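Local coordinates for protein AxyAgu115A (Amphibacillus xylanus NBRC 15112, PDB 6NPS) that probably acts as a family GH115 alpha-glucuronidase that removes glucuronic acid side groups from arabinoglucuronoxylan, at residues E248-R252 and F283-L288; Q493-F498 and A566-V571; K505-L509 and L551-L555; L597-E601 and S705-E709; K663-L667 and K762-G766. The protein carries 3 engineered substitutions. All coordinates share one frame; numbering follows the deposited sequence.

Interaction 1. Residues E248-R252 and F283-L288; sequences EPCLR and FWEDGL
Pro-249 lays its CG against the Trp-284 indole, 3.8 Å from NE1. A water in the plane of that indole accepts a hydrogen bond from NE1 and donates one to Pro-249 O. Cys-250 follows. Its CB lies 3.6 Å from Trp-284 CD1, and SG makes an oblique sulfur-aromatic contact with the five-membered ring. This loop follows barrel strand 241-242, and helix 277-291 leads on to the next strand, 298-300; the arrangement is that of a TIM barrel, as in its family. A type I' turn from Pro-249 to Arg-252 shapes the loop. Leu-251 touches Leu-288 methyl to methyl, CD1 to CD2, at about a right angle. A second water links the carbonyls of Leu-251 and Gly-287. The Arg-252 chain bends at chi2 (-66°), which lays the guanidinium flat on the Phe-283 ring, planes 9° apart. Gly-287 N and CA lie over its opposite face. Arg-252 NE and NH2 both grip Phe-283 O, at 3.0 and 3.1 Å; NH2 lies on a lone pair and NE above the carbonyl plane. The same oxygen also accepts Gly-287 N. NH1 pairs with Glu-256. A leucine here would probably leave Glu-256 without its countercharge and Phe-283 without its flat cover.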
# COMPACT_ATOMS: atom_id res chain seq x y z
N GLU A 248 -36.73 24.44 -8.22
CA GLU A 248 -37.63 25.25 -7.40
C GLU A 248 -38.55 26.08 -8.30
O GLU A 248 -38.49 27.31 -8.28
CB GLU A 248 -36.83 26.13 -6.44
CG GLU A 248 -35.98 25.30 -5.40
CD GLU A 248 -34.99 26.19 -4.63
OE1 GLU A 248 -34.14 26.85 -5.27
OE2 GLU A 248 -35.07 26.24 -3.38
N PRO A 249 -39.45 25.44 -9.05
CA PRO A 249 -40.32 26.19 -9.97
C PRO A 249 -41.45 26.97 -9.29
O PRO A 249 -41.89 26.67 -8.17
CB PRO A 249 -40.90 25.11 -10.88
CG PRO A 249 -40.83 23.82 -10.04
CD PRO A 249 -39.60 23.97 -9.22
N CYS A 250 -41.89 28.01 -10.01
CA CYS A 250 -43.11 28.76 -9.72
C CYS A 250 -43.02 29.44 -8.36
O CYS A 250 -44.01 29.50 -7.62
CB CYS A 250 -44.33 27.84 -9.76
SG CYS A 250 -44.75 27.52 -11.46
N LEU A 251 -41.84 29.94 -8.03
CA LEU A 251 -41.59 30.82 -6.88
C LEU A 251 -41.74 30.09 -5.54
O LEU A 251 -42.05 30.70 -4.50
CB LEU A 251 -42.48 32.07 -6.93
CG LEU A 251 -42.38 32.86 -8.24
CD1 LEU A 251 -43.36 34.05 -8.23
CD2 LEU A 251 -40.90 33.35 -8.51
N ARG A 252 -41.49 28.78 -5.56
CA ARG A 252 -41.54 27.91 -4.39
C ARG A 252 -40.13 27.42 -4.10
O ARG A 252 -39.60 26.61 -4.88
CB ARG A 252 -42.46 26.73 -4.67
CG ARG A 252 -43.93 27.15 -4.73
CD ARG A 252 -44.40 27.62 -3.37
NE ARG A 252 -45.85 27.42 -3.25
CZ ARG A 252 -46.57 27.75 -2.18
NH1 ARG A 252 -46.00 28.30 -1.11
NH2 ARG A 252 -47.89 27.53 -2.18
N PHE A 283 -50.30 24.02 -5.56
CA PHE A 283 -49.08 24.46 -4.90
C PHE A 283 -48.39 25.57 -5.70
O PHE A 283 -48.06 26.63 -5.14
CB PHE A 283 -48.18 23.25 -4.68
CG PHE A 283 -46.89 23.55 -3.96
CD1 PHE A 283 -46.90 23.99 -2.64
CD2 PHE A 283 -45.67 23.33 -4.59
CE1 PHE A 283 -45.66 24.25 -1.97
CE2 PHE A 283 -44.44 23.60 -3.95
CZ PHE A 283 -44.45 24.04 -2.62
N TRP A 284 -48.21 25.37 -7.02
CA TRP A 284 -47.59 26.37 -7.88
C TRP A 284 -48.46 27.62 -8.01
O TRP A 284 -47.94 28.74 -8.04
CB TRP A 284 -47.31 25.75 -9.26
CG TRP A 284 -46.19 24.72 -9.23
CD1 TRP A 284 -45.16 24.68 -8.33
CD2 TRP A 284 -45.99 23.63 -10.13
NE1 TRP A 284 -44.33 23.61 -8.63
CE2 TRP A 284 -44.83 22.96 -9.73
CE3 TRP A 284 -46.67 23.18 -11.26
CZ2 TRP A 284 -44.34 21.84 -10.40
CZ3 TRP A 284 -46.18 22.05 -11.93
CH2 TRP A 284 -45.03 21.40 -11.49
N GLU A 285 -49.77 27.43 -8.09
CA GLU A 285 -50.70 28.57 -8.12
C GLU A 285 -50.60 29.43 -6.86
O GLU A 285 -50.54 30.66 -6.94
CB GLU A 285 -52.14 28.05 -8.28
CG GLU A 285 -53.14 29.18 -8.28
CD GLU A 285 -54.59 28.68 -8.14
OE1 GLU A 285 -54.83 27.46 -8.22
OE2 GLU A 285 -55.49 29.54 -7.94
N ASP A 286 -50.62 28.81 -5.67
CA ASP A 286 -50.50 29.61 -4.45
C ASP A 286 -49.13 30.26 -4.33
O ASP A 286 -49.01 31.37 -3.80
CB ASP A 286 -50.83 28.73 -3.24
CG ASP A 286 -52.36 28.50 -3.10
OD1 ASP A 286 -53.09 28.96 -4.01
OD2 ASP A 286 -52.84 27.90 -2.10
N GLY A 287 -48.09 29.61 -4.85
CA GLY A 287 -46.78 30.25 -4.88
C GLY A 287 -46.75 31.49 -5.77
O GLY A 287 -46.16 32.52 -5.42
N LEU A 288 -47.35 31.39 -6.95
CA LEU A 288 -47.36 32.53 -7.86
C LEU A 288 -48.22 33.67 -7.33
O LEU A 288 -47.88 34.85 -7.51
CB LEU A 288 -47.85 32.09 -9.25
CG LEU A 288 -46.98 31.04 -9.95
CD1 LEU A 288 -47.77 30.43 -11.11
CD2 LEU A 288 -45.64 31.64 -10.44
O HOH W 1 -42.10 24.15 -6.95
O HOH W 2 -43.95 32.18 -3.50

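Interaction 2. Residues Q493-F498 and A566-V571; sequences QFAGVF and AYFALV
The Phe-494 ring meets the helix of 566-571 with its edge: CE1 lies 3.9 Å from Tyr-567 N, close to the ring plane, and Ala-566 O is at the same rim. Its two faces are covered from its own segment. Gln-493 CB sits over one and Phe-498 CE2 over the other, both toward the rim. Val-571 CG2 reaches the ring obliquely, 3.7 Å from Phe-494 CE2. With Val-571 CG1 anti to the backbone N (chi1 179°), CG2 is left to face that ring. Phe-498 brings its edge to Tyr-567, CZ to CD1 at 3.8 Å. These two rings meet obliquely, planes 85° apart. On the other flank Gln-493 CG rests on Leu-570 CD1, 4.0 Å away; its amide OE1 is held by Ser-137. An alanine in place of Phe-494 would probably open a gap against Tyr-567 and Val-571 and take away the ring that lies over Phe-498 CE2. The side-chain contacts are apolar and buried. From helix 500-519, Leu-509 packs on Tyr-567, and Val-506 on Phe-498. It is core packing of an all-helical region, where the end of helix 482-494 meets the start of helix 564-596.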
# COMPACT_ATOMS: atom_id res chain seq x y z
N GLN A 493 -8.66 46.80 -2.78
CA GLN A 493 -8.71 46.43 -1.37
C GLN A 493 -7.61 47.07 -0.53
O GLN A 493 -7.82 47.29 0.67
CB GLN A 493 -8.61 44.91 -1.20
CG GLN A 493 -9.37 44.06 -2.17
CD GLN A 493 -10.75 44.57 -2.46
OE1 GLN A 493 -11.44 45.06 -1.56
NE2 GLN A 493 -11.18 44.47 -3.73
N PHE A 494 -6.42 47.32 -1.08
CA PHE A 494 -5.26 47.60 -0.23
C PHE A 494 -4.57 48.93 -0.54
O PHE A 494 -3.46 49.18 -0.06
CB PHE A 494 -4.26 46.45 -0.31
CG PHE A 494 -4.80 45.18 0.25
CD1 PHE A 494 -5.16 45.11 1.60
CD2 PHE A 494 -5.00 44.07 -0.54
CE1 PHE A 494 -5.71 43.93 2.13
CE2 PHE A 494 -5.56 42.87 0.00
CZ PHE A 494 -5.91 42.83 1.33
N ALA A 495 -5.22 49.82 -1.31
CA ALA A 495 -4.68 51.16 -1.52
C ALA A 495 -4.40 51.82 -0.17
O ALA A 495 -5.25 51.82 0.72
CB ALA A 495 -5.66 52.01 -2.32
N GLY A 496 -3.20 52.36 -0.01
CA GLY A 496 -2.86 53.01 1.23
C GLY A 496 -2.46 52.07 2.35
O GLY A 496 -1.94 52.53 3.37
N VAL A 497 -2.69 50.77 2.19
CA VAL A 497 -2.27 49.78 3.18
C VAL A 497 -0.87 49.27 2.87
O VAL A 497 0.00 49.19 3.75
CB VAL A 497 -3.28 48.62 3.21
CG1 VAL A 497 -2.88 47.63 4.28
CG2 VAL A 497 -4.71 49.12 3.40
N PHE A 498 -0.66 48.87 1.63
CA PHE A 498 0.54 48.21 1.17
C PHE A 498 1.23 49.10 0.15
O PHE A 498 0.57 49.77 -0.65
CB PHE A 498 0.17 46.87 0.54
CG PHE A 498 -0.24 45.81 1.54
CD1 PHE A 498 0.48 45.66 2.73
CD2 PHE A 498 -1.29 44.95 1.28
CE1 PHE A 498 0.13 44.67 3.65
CE2 PHE A 498 -1.64 43.95 2.17
CZ PHE A 498 -0.94 43.81 3.37
N ALA A 566 -8.99 42.57 6.93
CA ALA A 566 -9.11 42.42 5.48
C ALA A 566 -7.96 41.63 4.89
O ALA A 566 -8.18 40.76 4.05
CB ALA A 566 -9.21 43.81 4.83
N TYR A 567 -6.72 41.91 5.30
CA TYR A 567 -5.61 41.08 4.86
C TYR A 567 -5.86 39.60 5.20
O TYR A 567 -5.73 38.71 4.35
CB TYR A 567 -4.28 41.57 5.47
CG TYR A 567 -3.17 40.62 5.10
CD1 TYR A 567 -2.73 40.51 3.78
CD2 TYR A 567 -2.58 39.81 6.06
CE1 TYR A 567 -1.76 39.62 3.43
CE2 TYR A 567 -1.61 38.91 5.71
CZ TYR A 567 -1.20 38.84 4.40
OH TYR A 567 -0.23 37.93 4.06
N PHE A 568 -6.25 39.34 6.44
CA PHE A 568 -6.44 37.96 6.88
C PHE A 568 -7.56 37.26 6.10
O PHE A 568 -7.39 36.14 5.61
CB PHE A 568 -6.76 37.94 8.38
CG PHE A 568 -6.75 36.55 8.96
CD1 PHE A 568 -5.60 36.05 9.56
CD2 PHE A 568 -7.86 35.73 8.86
CE1 PHE A 568 -5.56 34.76 10.07
CE2 PHE A 568 -7.82 34.43 9.35
CZ PHE A 568 -6.67 33.95 9.96
N ALA A 569 -8.73 37.90 6.01
CA ALA A 569 -9.86 37.23 5.38
C ALA A 569 -9.71 37.12 3.86
O ALA A 569 -10.15 36.13 3.28
CB ALA A 569 -11.15 37.98 5.72
N LEU A 570 -9.04 38.08 3.22
CA LEU A 570 -8.96 38.08 1.77
C LEU A 570 -7.70 37.40 1.24
O LEU A 570 -7.70 36.93 0.09
CB LEU A 570 -9.01 39.53 1.23
CG LEU A 570 -10.35 40.29 1.44
CD1 LEU A 570 -10.33 41.73 0.93
CD2 LEU A 570 -11.55 39.54 0.82
N VAL A 571 -6.59 37.42 1.99
CA VAL A 571 -5.34 36.94 1.41
C VAL A 571 -4.74 35.84 2.29
O VAL A 571 -4.46 34.73 1.83
CB VAL A 571 -4.35 38.11 1.23
CG1 VAL A 571 -3.03 37.59 0.65
CG2 VAL A 571 -4.99 39.18 0.34

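Interaction 3. Residues K505-L509 and L551-L555; sequences KVFEL and LAEEL
Lys-505 and Leu-551 cross at about a right angle. The lysine stretches out fully beyond CG, and its CG and CD each lie 4.0 Å from Leu-551 CD2. The straight chain (chi2 175°, chi3 179°) carries NZ past the leucine to Glu-554, where it forms a salt bridge 2.8 Å long with OE1. NZ comes to that oxygen nearly in line with its C-O bond. The other branch of Leu-551, CD1, sits against Glu-508, 3.5 Å from OE1; that oxygen also bonds to His-547. Leu-551 is thus held between the aliphatic part of one charged chain and the carboxylate of another.

Deeper in, Leu-509 approaches Leu-551 obliquely, CD2 to CB at 4.0 Å. Leu-509 CD1 lies 3.8 Å from the CA of Ala-552, whose small side chain lets the leucine come near the backbone. Leu-555 CD1 meets Val-506 CG2 at 3.6 Å. Charges therefore lie toward the outside and leucines toward the core. Val-571 and Tyr-567 of helix 564-596 continue that core. The axes of the two short segments approach to 10.0 Å and run at 137° to each other. This is a steeply crossed pair running in broadly opposite directions, with a salt bridge at its partly exposed margin. It packs helix 500-519 on helix 537-558 in the helical region.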
# COMPACT_ATOMS: atom_id res chain seq x y z
N LYS A 505 3.68 41.42 -3.82
CA LYS A 505 3.71 40.19 -3.06
C LYS A 505 2.29 39.62 -2.90
O LYS A 505 2.09 38.41 -3.03
CB LYS A 505 4.38 40.43 -1.71
CG LYS A 505 5.91 40.63 -1.84
CD LYS A 505 6.55 40.98 -0.51
CE LYS A 505 8.06 41.15 -0.70
NZ LYS A 505 8.70 41.40 0.59
N VAL A 506 1.30 40.49 -2.65
CA VAL A 506 -0.09 40.03 -2.60
C VAL A 506 -0.47 39.37 -3.92
O VAL A 506 -1.13 38.33 -3.95
CB VAL A 506 -1.05 41.18 -2.26
CG1 VAL A 506 -2.53 40.69 -2.39
CG2 VAL A 506 -0.75 41.70 -0.86
N PHE A 507 -0.03 39.94 -5.04
CA PHE A 507 -0.31 39.31 -6.33
C PHE A 507 0.30 37.91 -6.42
O PHE A 507 -0.37 36.96 -6.85
CB PHE A 507 0.19 40.19 -7.48
CG PHE A 507 0.03 39.52 -8.82
CD1 PHE A 507 -1.22 39.43 -9.42
CD2 PHE A 507 1.11 38.90 -9.43
CE1 PHE A 507 -1.39 38.77 -10.62
CE2 PHE A 507 0.96 38.24 -10.64
CZ PHE A 507 -0.31 38.18 -11.24
N GLU A 508 1.57 37.75 -6.00
CA GLU A 508 2.16 36.41 -5.97
C GLU A 508 1.32 35.43 -5.15
O GLU A 508 1.22 34.26 -5.51
CB GLU A 508 3.57 36.44 -5.38
CG GLU A 508 4.60 37.17 -6.22
CD GLU A 508 6.01 37.05 -5.62
OE1 GLU A 508 6.54 35.91 -5.53
OE2 GLU A 508 6.57 38.09 -5.22
N LEU A 509 0.79 35.88 -3.99
CA LEU A 509 0.02 35.00 -3.11
C LEU A 509 -1.28 34.56 -3.78
O LEU A 509 -1.63 33.37 -3.76
CB LEU A 509 -0.32 35.70 -1.78
CG LEU A 509 0.89 35.98 -0.90
CD1 LEU A 509 0.51 36.73 0.35
CD2 LEU A 509 1.58 34.65 -0.53
N LEU A 551 6.04 34.77 2.13
CA LEU A 551 5.48 36.09 1.82
C LEU A 551 4.23 36.37 2.65
O LEU A 551 4.02 37.49 3.13
CB LEU A 551 5.12 36.20 0.33
CG LEU A 551 6.20 36.08 -0.74
CD1 LEU A 551 5.58 36.25 -2.14
CD2 LEU A 551 7.32 37.10 -0.49
N ALA A 552 3.37 35.37 2.81
CA ALA A 552 2.14 35.58 3.56
C ALA A 552 2.45 35.94 5.01
O ALA A 552 1.77 36.79 5.60
CB ALA A 552 1.26 34.32 3.52
N GLU A 553 3.50 35.35 5.58
CA GLU A 553 3.87 35.72 6.94
C GLU A 553 4.55 37.08 7.02
O GLU A 553 4.41 37.78 8.04
CB GLU A 553 4.75 34.64 7.58
CG GLU A 553 3.95 33.36 7.87
CD GLU A 553 3.31 33.34 9.27
OE1 GLU A 553 2.95 34.41 9.81
OE2 GLU A 553 3.15 32.23 9.83
N GLU A 554 5.28 37.50 5.98
CA GLU A 554 5.84 38.85 6.00
C GLU A 554 4.73 39.88 6.05
O GLU A 554 4.76 40.82 6.87
CB GLU A 554 6.70 39.10 4.76
CG GLU A 554 7.96 38.29 4.67
CD GLU A 554 8.68 38.51 3.33
OE1 GLU A 554 8.53 39.61 2.74
OE2 GLU A 554 9.39 37.59 2.87
N LEU A 555 3.72 39.73 5.18
CA LEU A 555 2.66 40.75 5.16
C LEU A 555 1.77 40.67 6.40
O LEU A 555 1.22 41.69 6.83
CB LEU A 555 1.82 40.61 3.88
CG LEU A 555 2.63 40.75 2.59
CD1 LEU A 555 1.75 40.51 1.38
CD2 LEU A 555 3.27 42.12 2.50

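Interaction 4. Residues L597-E601 and S705-E709; sequences LNLIE and SSVSE
Ile-600 N donates to Ser-706 O, 3.1 Å away and nearly straight at 164°. The donor is tilted from the carbonyl plane. This bond marks the close part of the contact. Leu-599 CA also brings a hydrogen to the same oxygen, a CA-H...O contact of 3.5 Å. On one flank Leu-599 packs CD2 against Val-707 CG1 at 3.6 Å, the two side chains meeting at a slant, and the same methyl lies beside Ser-705 CB. On the other flank Ile-600 CD1 reaches the Val-707 carbonyl, 3.5 Å from its O. Asn-598 O is buried with no hydrogen-bond partner; Val-707 CA comes to it at 3.3 Å in a second CA-H...O contact.

Asn-598 is the C-prime residue of a Schellman motif that ends helix 564-596. Its positive phi turns the chain out of the helix, so that the short link to helix 601-629 runs past the end of strand 700-706. The Asn-598 amide gives Val-707 O a weak bond; its firmer ties are to Leu-659 O and, through OD1, to Asn-652 of the second subunit.

The looser side lies at Glu-601. Its CG stands between the backbone N and the carbonyl carbon (chi1 75°), and the extended chain then runs to Ser-705, where OE1 and OG are 3.3 Å apart, a weak pairing at best. One water accepts from Glu-601 N and donates to Ser-706 O, so that oxygen takes both Ile-600 N and the water. A glycerol, probably from the crystallisation liquor, lies near the Glu-601 side chain.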
# COMPACT_ATOMS: atom_id res chain seq x y z
N LEU A 597 11.74 2.63 2.40
CA LEU A 597 13.15 2.33 2.23
C LEU A 597 13.90 2.24 3.57
O LEU A 597 15.13 2.12 3.55
CB LEU A 597 13.80 3.41 1.33
CG LEU A 597 13.14 3.60 -0.04
CD1 LEU A 597 13.55 4.91 -0.76
CD2 LEU A 597 13.42 2.38 -0.91
N ASN A 598 13.18 2.28 4.69
CA ASN A 598 13.74 2.24 6.05
C ASN A 598 14.71 3.41 6.27
O ASN A 598 15.75 3.26 6.94
CB ASN A 598 14.47 0.93 6.34
CG ASN A 598 14.39 0.46 7.83
OD1 ASN A 598 13.54 -0.37 8.12
ND2 ASN A 598 15.21 0.98 8.74
N LEU A 599 14.44 4.55 5.65
CA LEU A 599 15.32 5.72 5.81
C LEU A 599 14.96 6.47 7.09
O LEU A 599 13.80 6.82 7.31
CB LEU A 599 15.16 6.68 4.62
CG LEU A 599 15.60 6.14 3.26
CD1 LEU A 599 15.57 7.28 2.29
CD2 LEU A 599 17.00 5.51 3.32
N ILE A 600 15.95 6.73 7.93
CA ILE A 600 15.70 7.41 9.21
C ILE A 600 15.05 8.77 9.00
O ILE A 600 14.24 9.21 9.83
CB ILE A 600 17.00 7.57 10.02
CG1 ILE A 600 17.82 6.27 10.05
CG2 ILE A 600 16.70 8.05 11.43
CD1 ILE A 600 17.14 5.16 10.81
N GLU A 601 15.35 9.44 7.89
CA GLU A 601 14.79 10.76 7.61
C GLU A 601 13.27 10.74 7.48
O GLU A 601 12.64 11.80 7.58
CB GLU A 601 15.40 11.33 6.34
CG GLU A 601 14.88 10.71 5.06
CD GLU A 601 15.64 11.19 3.81
OE1 GLU A 601 16.86 10.91 3.70
OE2 GLU A 601 15.00 11.84 2.94
N SER A 705 21.84 8.32 2.19
CA SER A 705 20.92 8.36 3.32
C SER A 705 21.16 7.21 4.28
O SER A 705 21.38 6.06 3.86
CB SER A 705 19.45 8.27 2.87
OG SER A 705 19.17 9.31 1.98
N SER A 706 21.02 7.52 5.57
CA SER A 706 21.10 6.54 6.65
C SER A 706 19.85 5.65 6.72
O SER A 706 18.71 6.13 6.66
CB SER A 706 21.23 7.24 8.00
OG SER A 706 22.43 8.00 8.07
N VAL A 707 20.08 4.36 6.95
CA VAL A 707 19.03 3.43 7.34
C VAL A 707 19.24 2.91 8.74
O VAL A 707 18.35 2.24 9.26
CB VAL A 707 18.91 2.24 6.37
CG1 VAL A 707 18.56 2.74 4.98
CG2 VAL A 707 20.21 1.47 6.35
N SER A 708 20.39 3.15 9.34
CA SER A 708 20.69 2.72 10.71
C SER A 708 21.04 3.94 11.56
O SER A 708 21.23 5.05 11.06
CB SER A 708 21.85 1.74 10.71
OG SER A 708 23.03 2.53 10.58
N GLU A 709 21.18 3.71 12.87
CA GLU A 709 21.66 4.75 13.77
C GLU A 709 23.16 4.63 14.05
O GLU A 709 23.65 5.21 15.02
CB GLU A 709 20.86 4.72 15.08
CG GLU A 709 19.74 5.75 15.05
CD GLU A 709 18.72 5.57 16.16
OE1 GLU A 709 17.65 6.23 16.10
OE2 GLU A 709 18.99 4.77 17.09
O HOH W 3 17.88 8.80 6.35

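Interaction 5. Residues K663-L667 and K762-G766; sequences KPRLL and KTPVG
Thr-763 OG1 is gripped by three groups. It donates to a water 2.6 Å away, and that water donates in turn to Leu-666 O at 2.8 Å, so the two segments are bridged. Two weak bonds reach the same oxygen from its own segment, from Val-765 N and Gly-766 N; the one from Val-765 N is placed much as in an ST turn. With chi1 at 75° the Thr-763 hydroxyl folds back over its own main chain, which turns OG1 to these amides and leaves CG2 to face Leu-666. Thr-763 CG2 lies 4.0 Å from Leu-666 CB, and the two side chains lie alongside, pointing opposite ways.

Direct contact between the segments is apolar or at most carbon to oxygen. Pro-664 is the centre of an inverse gamma turn, closed by Arg-665 N on Lys-663 O at 2.8 Å. Its own carbonyl faces the Pro-764 ring, with O 3.3 Å from CB. This oxygen is buried and has no polar partner. The two prolines also meet at a slant, CG to CB. Leu-666 CD1 lies 4.0 Å from Pro-764 CD, crossing it at about a right angle. Beyond, Val-765 CG1 packs on Arg-665 CG at 3.9 Å. The arginine leads on to Glu-678, its salt-bridge partner, and to Asn-650 of the second subunit.

Pro-764 and Val-765 form the two-residue turn of the hairpin between strands 754-763 and 766-775. That hairpin belongs to one sheet, and strand 666-670 to another. Leu-666 packs on Ala-712 and Tyr-714 of strand 712-718, in the hairpin's sheet, and Ala-712 also touches Pro-664 and Pro-764.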
# COMPACT_ATOMS: atom_id res chain seq x y z
N LYS A 663 22.88 -3.03 10.57
CA LYS A 663 24.19 -2.79 9.96
C LYS A 663 24.31 -1.36 9.46
O LYS A 663 23.31 -0.73 9.10
CB LYS A 663 24.42 -3.74 8.80
CG LYS A 663 24.81 -5.15 9.21
CD LYS A 663 25.07 -6.03 8.00
CE LYS A 663 25.16 -7.52 8.41
NZ LYS A 663 24.64 -7.79 9.80
N PRO A 664 25.56 -0.79 9.40
CA PRO A 664 25.74 0.61 8.94
C PRO A 664 25.63 0.76 7.43
O PRO A 664 26.60 0.99 6.68
CB PRO A 664 27.14 0.95 9.47
CG PRO A 664 27.84 -0.32 9.48
CD PRO A 664 26.82 -1.37 9.87
N ARG A 665 24.42 0.62 6.96
CA ARG A 665 24.11 0.63 5.55
C ARG A 665 23.74 2.05 5.12
O ARG A 665 23.25 2.87 5.92
CB ARG A 665 22.94 -0.33 5.24
CG ARG A 665 23.21 -1.77 5.56
CD ARG A 665 21.90 -2.59 5.95
NE ARG A 665 20.74 -2.17 5.14
CZ ARG A 665 19.51 -2.65 5.30
NH1 ARG A 665 19.30 -3.56 6.26
NH2 ARG A 665 18.49 -2.19 4.53
N LEU A 666 23.94 2.31 3.83
CA LEU A 666 23.68 3.61 3.25
C LEU A 666 22.95 3.42 1.93
O LEU A 666 23.37 2.62 1.09
CB LEU A 666 25.02 4.36 3.00
CG LEU A 666 25.75 4.86 4.24
CD1 LEU A 666 27.09 5.54 3.78
CD2 LEU A 666 24.88 5.85 5.02
N LEU A 667 21.90 4.17 1.73
CA LEU A 667 21.15 4.11 0.49
C LEU A 667 21.63 5.24 -0.42
O LEU A 667 21.66 6.39 -0.00
CB LEU A 667 19.65 4.22 0.78
CG LEU A 667 18.83 4.16 -0.50
CD1 LEU A 667 18.84 2.70 -0.99
CD2 LEU A 667 17.41 4.65 -0.25
N LYS A 762 31.50 4.19 -2.37
CA LYS A 762 31.77 3.06 -1.50
C LYS A 762 31.15 3.32 -0.13
O LYS A 762 31.29 4.42 0.43
CB LYS A 762 33.27 2.77 -1.40
CG LYS A 762 33.72 2.02 -2.63
CD LYS A 762 35.07 1.34 -2.50
CE LYS A 762 36.05 2.21 -1.74
NZ LYS A 762 36.95 3.01 -2.63
N THR A 763 30.42 2.32 0.38
CA THR A 763 29.73 2.40 1.66
C THR A 763 30.22 1.25 2.53
O THR A 763 30.94 0.37 2.04
CB THR A 763 28.22 2.31 1.48
OG1 THR A 763 27.88 0.95 1.20
CG2 THR A 763 27.72 3.24 0.34
N PRO A 764 29.87 1.21 3.82
CA PRO A 764 30.39 0.14 4.68
C PRO A 764 30.01 -1.26 4.23
O PRO A 764 30.70 -2.21 4.59
CB PRO A 764 29.80 0.47 6.06
CG PRO A 764 29.74 1.99 6.03
CD PRO A 764 29.27 2.29 4.63
N VAL A 765 28.98 -1.41 3.40
CA VAL A 765 28.51 -2.74 3.03
C VAL A 765 28.60 -3.03 1.54
O VAL A 765 28.29 -4.15 1.12
CB VAL A 765 27.08 -2.96 3.55
CG1 VAL A 765 27.01 -2.62 5.04
CG2 VAL A 765 26.11 -2.10 2.76
N GLY A 766 29.04 -2.08 0.72
CA GLY A 766 29.09 -2.35 -0.71
C GLY A 766 29.54 -1.16 -1.54
O GLY A 766 30.23 -0.28 -1.03
O HOH W 4 25.27 0.51 1.28

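Overall arrangement
Along the chain, interaction 1 comes first. It closes a short loop within the TIM barrel and stands apart, its centre 43 Å or more from every other. Interaction 2 then closes a loop of 67 residues, mostly helical, and interaction 3 lies within that loop. The two touch: Tyr-567 and Val-571 reach Ala-552 and Leu-509, so four helices share one core. Helix 564-596 then runs on to interaction 4, which ties the link between helices 564-596 and 601-629 to strand 700-706. Interaction 5 joins two sheets within the beta region. Interactions 4 and 5 cross, since their segments alternate in sequence, and meet where strands 666-670 and 700-706 pair. Both also touch the second subunit.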